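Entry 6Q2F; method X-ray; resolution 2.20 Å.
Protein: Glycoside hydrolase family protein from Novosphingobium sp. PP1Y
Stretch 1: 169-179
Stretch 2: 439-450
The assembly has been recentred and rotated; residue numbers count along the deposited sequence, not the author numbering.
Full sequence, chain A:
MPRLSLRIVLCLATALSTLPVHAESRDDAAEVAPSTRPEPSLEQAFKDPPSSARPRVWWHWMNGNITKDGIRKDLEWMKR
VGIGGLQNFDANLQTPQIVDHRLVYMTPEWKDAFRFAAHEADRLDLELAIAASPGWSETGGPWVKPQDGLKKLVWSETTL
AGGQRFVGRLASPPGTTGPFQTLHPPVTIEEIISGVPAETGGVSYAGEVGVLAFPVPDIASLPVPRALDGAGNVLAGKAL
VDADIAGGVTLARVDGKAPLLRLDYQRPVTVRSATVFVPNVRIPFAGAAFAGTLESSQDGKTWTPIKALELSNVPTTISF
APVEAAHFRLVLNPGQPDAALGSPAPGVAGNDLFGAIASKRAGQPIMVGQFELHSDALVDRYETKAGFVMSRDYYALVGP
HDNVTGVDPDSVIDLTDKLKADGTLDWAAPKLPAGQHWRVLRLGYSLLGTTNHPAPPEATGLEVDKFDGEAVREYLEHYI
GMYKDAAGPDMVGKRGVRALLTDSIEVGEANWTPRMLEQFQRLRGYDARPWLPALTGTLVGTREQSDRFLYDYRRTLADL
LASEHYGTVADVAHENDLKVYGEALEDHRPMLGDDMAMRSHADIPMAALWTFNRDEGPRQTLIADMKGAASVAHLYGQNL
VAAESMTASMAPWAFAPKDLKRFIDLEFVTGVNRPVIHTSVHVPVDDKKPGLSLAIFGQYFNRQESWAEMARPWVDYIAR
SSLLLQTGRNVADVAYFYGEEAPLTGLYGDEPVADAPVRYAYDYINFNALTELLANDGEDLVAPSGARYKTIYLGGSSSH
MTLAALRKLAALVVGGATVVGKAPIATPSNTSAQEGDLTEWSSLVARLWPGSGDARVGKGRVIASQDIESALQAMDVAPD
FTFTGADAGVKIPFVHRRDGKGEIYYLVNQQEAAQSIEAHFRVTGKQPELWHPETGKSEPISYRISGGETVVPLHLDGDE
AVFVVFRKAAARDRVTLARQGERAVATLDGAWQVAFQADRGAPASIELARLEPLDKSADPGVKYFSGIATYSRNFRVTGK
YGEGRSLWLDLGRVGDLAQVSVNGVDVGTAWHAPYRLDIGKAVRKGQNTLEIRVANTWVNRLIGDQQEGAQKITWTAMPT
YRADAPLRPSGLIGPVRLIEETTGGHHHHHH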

# COMPACT_ATOMS: atom_id res chain seq x y z
N ARG A 169 -12.07 -27.87 38.65
CA ARG A 169 -11.32 -26.82 37.99
C ARG A 169 -11.94 -26.46 36.65
O ARG A 169 -12.34 -27.34 35.88
CB ARG A 169 -9.87 -27.24 37.80
CG ARG A 169 -9.10 -27.33 39.10
CD ARG A 169 -7.63 -27.44 38.78
NE ARG A 169 -7.26 -28.63 38.04
CZ ARG A 169 -6.98 -29.80 38.60
NH1 ARG A 169 -7.01 -29.93 39.93
NH2 ARG A 169 -6.67 -30.85 37.85
N LEU A 170 -12.01 -25.16 36.38
CA LEU A 170 -12.30 -24.69 35.04
C LEU A 170 -11.14 -25.06 34.13
O LEU A 170 -10.00 -24.64 34.36
CB LEU A 170 -12.50 -23.18 35.03
CG LEU A 170 -13.91 -22.64 35.23
CD1 LEU A 170 -13.90 -21.13 35.08
CD2 LEU A 170 -14.88 -23.29 34.26
N ALA A 171 -11.43 -25.86 33.10
CA ALA A 171 -10.43 -26.21 32.09
C ALA A 171 -9.71 -24.96 31.59
O ALA A 171 -10.34 -23.95 31.26
CB ALA A 171 -11.10 -26.93 30.91
N SER A 172 -8.39 -25.03 31.57
CA SER A 172 -7.58 -23.94 31.07
C SER A 172 -7.86 -23.72 29.58
O SER A 172 -8.01 -24.69 28.83
CB SER A 172 -6.10 -24.25 31.29
OG SER A 172 -5.78 -24.30 32.67
N PRO A 173 -7.96 -22.48 29.13
CA PRO A 173 -7.99 -22.20 27.69
C PRO A 173 -6.71 -22.66 27.03
O PRO A 173 -5.66 -22.75 27.68
CB PRO A 173 -8.13 -20.67 27.62
CG PRO A 173 -8.73 -20.30 28.92
CD PRO A 173 -8.17 -21.26 29.93
N PRO A 174 -6.74 -22.95 25.73
CA PRO A 174 -5.51 -23.35 25.03
C PRO A 174 -4.41 -22.32 25.25
O PRO A 174 -4.65 -21.12 25.35
CB PRO A 174 -5.92 -23.39 23.56
CG PRO A 174 -7.40 -23.55 23.59
CD PRO A 174 -7.88 -22.83 24.81
N GLY A 175 -3.17 -22.82 25.35
CA GLY A 175 -2.00 -21.98 25.37
C GLY A 175 -1.15 -22.07 24.11
O GLY A 175 -0.04 -21.56 24.11
N THR A 176 -1.65 -22.74 23.06
CA THR A 176 -0.88 -22.96 21.85
C THR A 176 -0.60 -21.66 21.10
O THR A 176 -1.51 -20.86 20.87
CB THR A 176 -1.64 -23.90 20.91
OG1 THR A 176 -2.23 -24.96 21.65
CG2 THR A 176 -0.70 -24.46 19.85
N THR A 177 0.65 -21.48 20.70
CA THR A 177 0.98 -20.40 19.78
C THR A 177 0.43 -20.73 18.39
O THR A 177 0.61 -21.83 17.88
CB THR A 177 2.50 -20.23 19.74
OG1 THR A 177 2.93 -19.74 21.02
CG2 THR A 177 2.90 -19.24 18.66
N GLY A 178 -0.26 -19.76 17.77
CA GLY A 178 -0.96 -20.03 16.54
C GLY A 178 -2.12 -19.07 16.35
O GLY A 178 -2.27 -18.12 17.12
N PRO A 179 -2.95 -19.30 15.33
CA PRO A 179 -3.94 -18.28 14.93
C PRO A 179 -5.28 -18.39 15.64
O PRO A 179 -6.06 -17.43 15.64
CB PRO A 179 -4.10 -18.53 13.43
CG PRO A 179 -3.86 -20.01 13.28
CD PRO A 179 -2.78 -20.34 14.29
N ARG A 439 -23.77 -21.63 31.50
CA ARG A 439 -22.63 -21.79 30.66
C ARG A 439 -21.57 -20.91 31.23
O ARG A 439 -21.80 -19.76 31.46
CB ARG A 439 -22.96 -21.37 29.26
CG ARG A 439 -22.01 -21.89 28.23
CD ARG A 439 -22.82 -22.07 27.00
NE ARG A 439 -22.03 -21.99 25.81
CZ ARG A 439 -22.55 -21.81 24.61
NH1 ARG A 439 -23.86 -21.68 24.45
NH2 ARG A 439 -21.75 -21.76 23.56
N VAL A 440 -20.41 -21.47 31.46
CA VAL A 440 -19.32 -20.74 32.00
C VAL A 440 -18.22 -20.68 30.97
O VAL A 440 -17.75 -21.67 30.50
CB VAL A 440 -18.80 -21.38 33.27
CG1 VAL A 440 -17.73 -20.52 33.90
CG2 VAL A 440 -19.94 -21.60 34.23
N LEU A 441 -17.84 -19.46 30.66
CA LEU A 441 -16.84 -19.19 29.68
C LEU A 441 -15.58 -18.68 30.31
O LEU A 441 -15.59 -17.69 30.99
CB LEU A 441 -17.41 -18.15 28.75
CG LEU A 441 -16.78 -17.82 27.44
CD1 LEU A 441 -16.26 -19.07 26.81
CD2 LEU A 441 -17.83 -17.22 26.55
N ARG A 442 -14.49 -19.38 30.07
CA ARG A 442 -13.23 -18.95 30.58
C ARG A 442 -12.46 -18.41 29.39
O ARG A 442 -12.08 -19.12 28.51
CB ARG A 442 -12.47 -20.06 31.27
CG ARG A 442 -11.15 -19.59 31.81
CD ARG A 442 -10.47 -20.63 32.65
NE ARG A 442 -9.15 -20.23 33.06
CZ ARG A 442 -8.30 -21.02 33.68
NH1 ARG A 442 -8.63 -22.26 33.96
NH2 ARG A 442 -7.11 -20.58 34.01
N LEU A 443 -12.25 -17.11 29.42
CA LEU A 443 -11.53 -16.42 28.37
C LEU A 443 -10.07 -16.27 28.78
O LEU A 443 -9.77 -15.96 29.93
CB LEU A 443 -12.14 -15.05 28.10
CG LEU A 443 -13.63 -15.08 27.76
CD1 LEU A 443 -14.13 -13.66 27.58
CD2 LEU A 443 -13.84 -15.90 26.50
N GLY A 444 -9.18 -16.50 27.82
CA GLY A 444 -7.77 -16.21 28.03
C GLY A 444 -7.19 -15.68 26.75
O GLY A 444 -7.93 -15.40 25.80
N TYR A 445 -5.88 -15.50 26.72
CA TYR A 445 -5.21 -15.19 25.46
C TYR A 445 -3.96 -16.04 25.32
O TYR A 445 -3.44 -16.60 26.29
CB TYR A 445 -4.87 -13.69 25.34
CG TYR A 445 -3.77 -13.20 26.25
CD1 TYR A 445 -2.42 -13.39 25.93
CD2 TYR A 445 -4.07 -12.52 27.43
CE1 TYR A 445 -1.41 -12.93 26.77
CE2 TYR A 445 -3.08 -12.05 28.27
CZ TYR A 445 -1.75 -12.26 27.93
OH TYR A 445 -0.76 -11.80 28.78
N SER A 446 -3.50 -16.13 24.09
CA SER A 446 -2.26 -16.81 23.78
C SER A 446 -1.64 -16.12 22.57
O SER A 446 -2.22 -15.19 22.00
CB SER A 446 -2.50 -18.30 23.56
OG SER A 446 -3.26 -18.51 22.38
N LEU A 447 -0.45 -16.56 22.18
CA LEU A 447 0.35 -15.86 21.18
C LEU A 447 -0.01 -16.27 19.76
O LEU A 447 -0.35 -17.43 19.48
CB LEU A 447 1.83 -16.12 21.43
CG LEU A 447 2.32 -15.62 22.80
CD1 LEU A 447 3.82 -15.71 22.85
CD2 LEU A 447 1.82 -14.18 23.05
N LEU A 448 0.08 -15.30 18.85
CA LEU A 448 0.10 -15.59 17.41
C LEU A 448 1.42 -16.24 17.00
O LEU A 448 1.44 -17.11 16.12
CB LEU A 448 -0.09 -14.31 16.61
CG LEU A 448 -1.40 -14.07 15.88
CD1 LEU A 448 -2.51 -14.00 16.90
CD2 LEU A 448 -1.29 -12.76 15.09
N GLY A 449 2.52 -15.80 17.60
CA GLY A 449 3.85 -16.26 17.25
C GLY A 449 4.51 -15.56 16.09
O GLY A 449 5.65 -15.92 15.76
N THR A 450 3.86 -14.58 15.46
CA THR A 450 4.48 -13.99 14.29
C THR A 450 5.69 -13.14 14.69
O THR A 450 5.80 -12.62 15.80
CB THR A 450 3.49 -13.14 13.49
OG1 THR A 450 2.84 -12.21 14.37
CG2 THR A 450 2.44 -14.05 12.85
O HOH W 1 -4.74 -18.94 27.25
O HOH W 2 1.05 -19.04 23.06
O HOH W 3 -3.91 -21.19 21.97

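An irregular segment, 169-179, runs in roughly the same direction as the strand 439-447 and is held to it by an arginine packed under a proline, a few waters and one good backbone hydrogen bond. Arg442, with the largest area covered here, extends its side chain all-trans along Leu170 to Pro173. Its NH1 gives a weak hydrogen bond to Leu170 O (2.8 Å), near the guanidinium plane, while Pro173 CD, 3.4 Å from Arg442 NE, and Ser172 CA cover one face. The flat cation thus meets both a carbonyl and an apolar ring. Beside it, Leu170 CD2 packs on Val440 CG1 (4.0 Å), both side chains buried. Pro173 CG lies 4.0 Å from Gly444 N, where the absence of a side chain leaves room for the ring. Farther along, water bridges the gap: water 1 donates to Pro174 O and Tyr445 O, water 2 links Gly175 O and Thr177 OG1 to Leu447 N, and water 3 joins Thr176 O to Ser446 OG. The backbones then close up, and Gly178 N donates to Leu447 O (2.9 Å, 161°), which Thr177 CA also approaches at 3.3 Å. Thr177 CG2 rests 3.4 Å from Gly449 CA; a CB on Gly449 would clash with that methyl. Gly178 and Gly449 both adopt backbone angles that call for glycine.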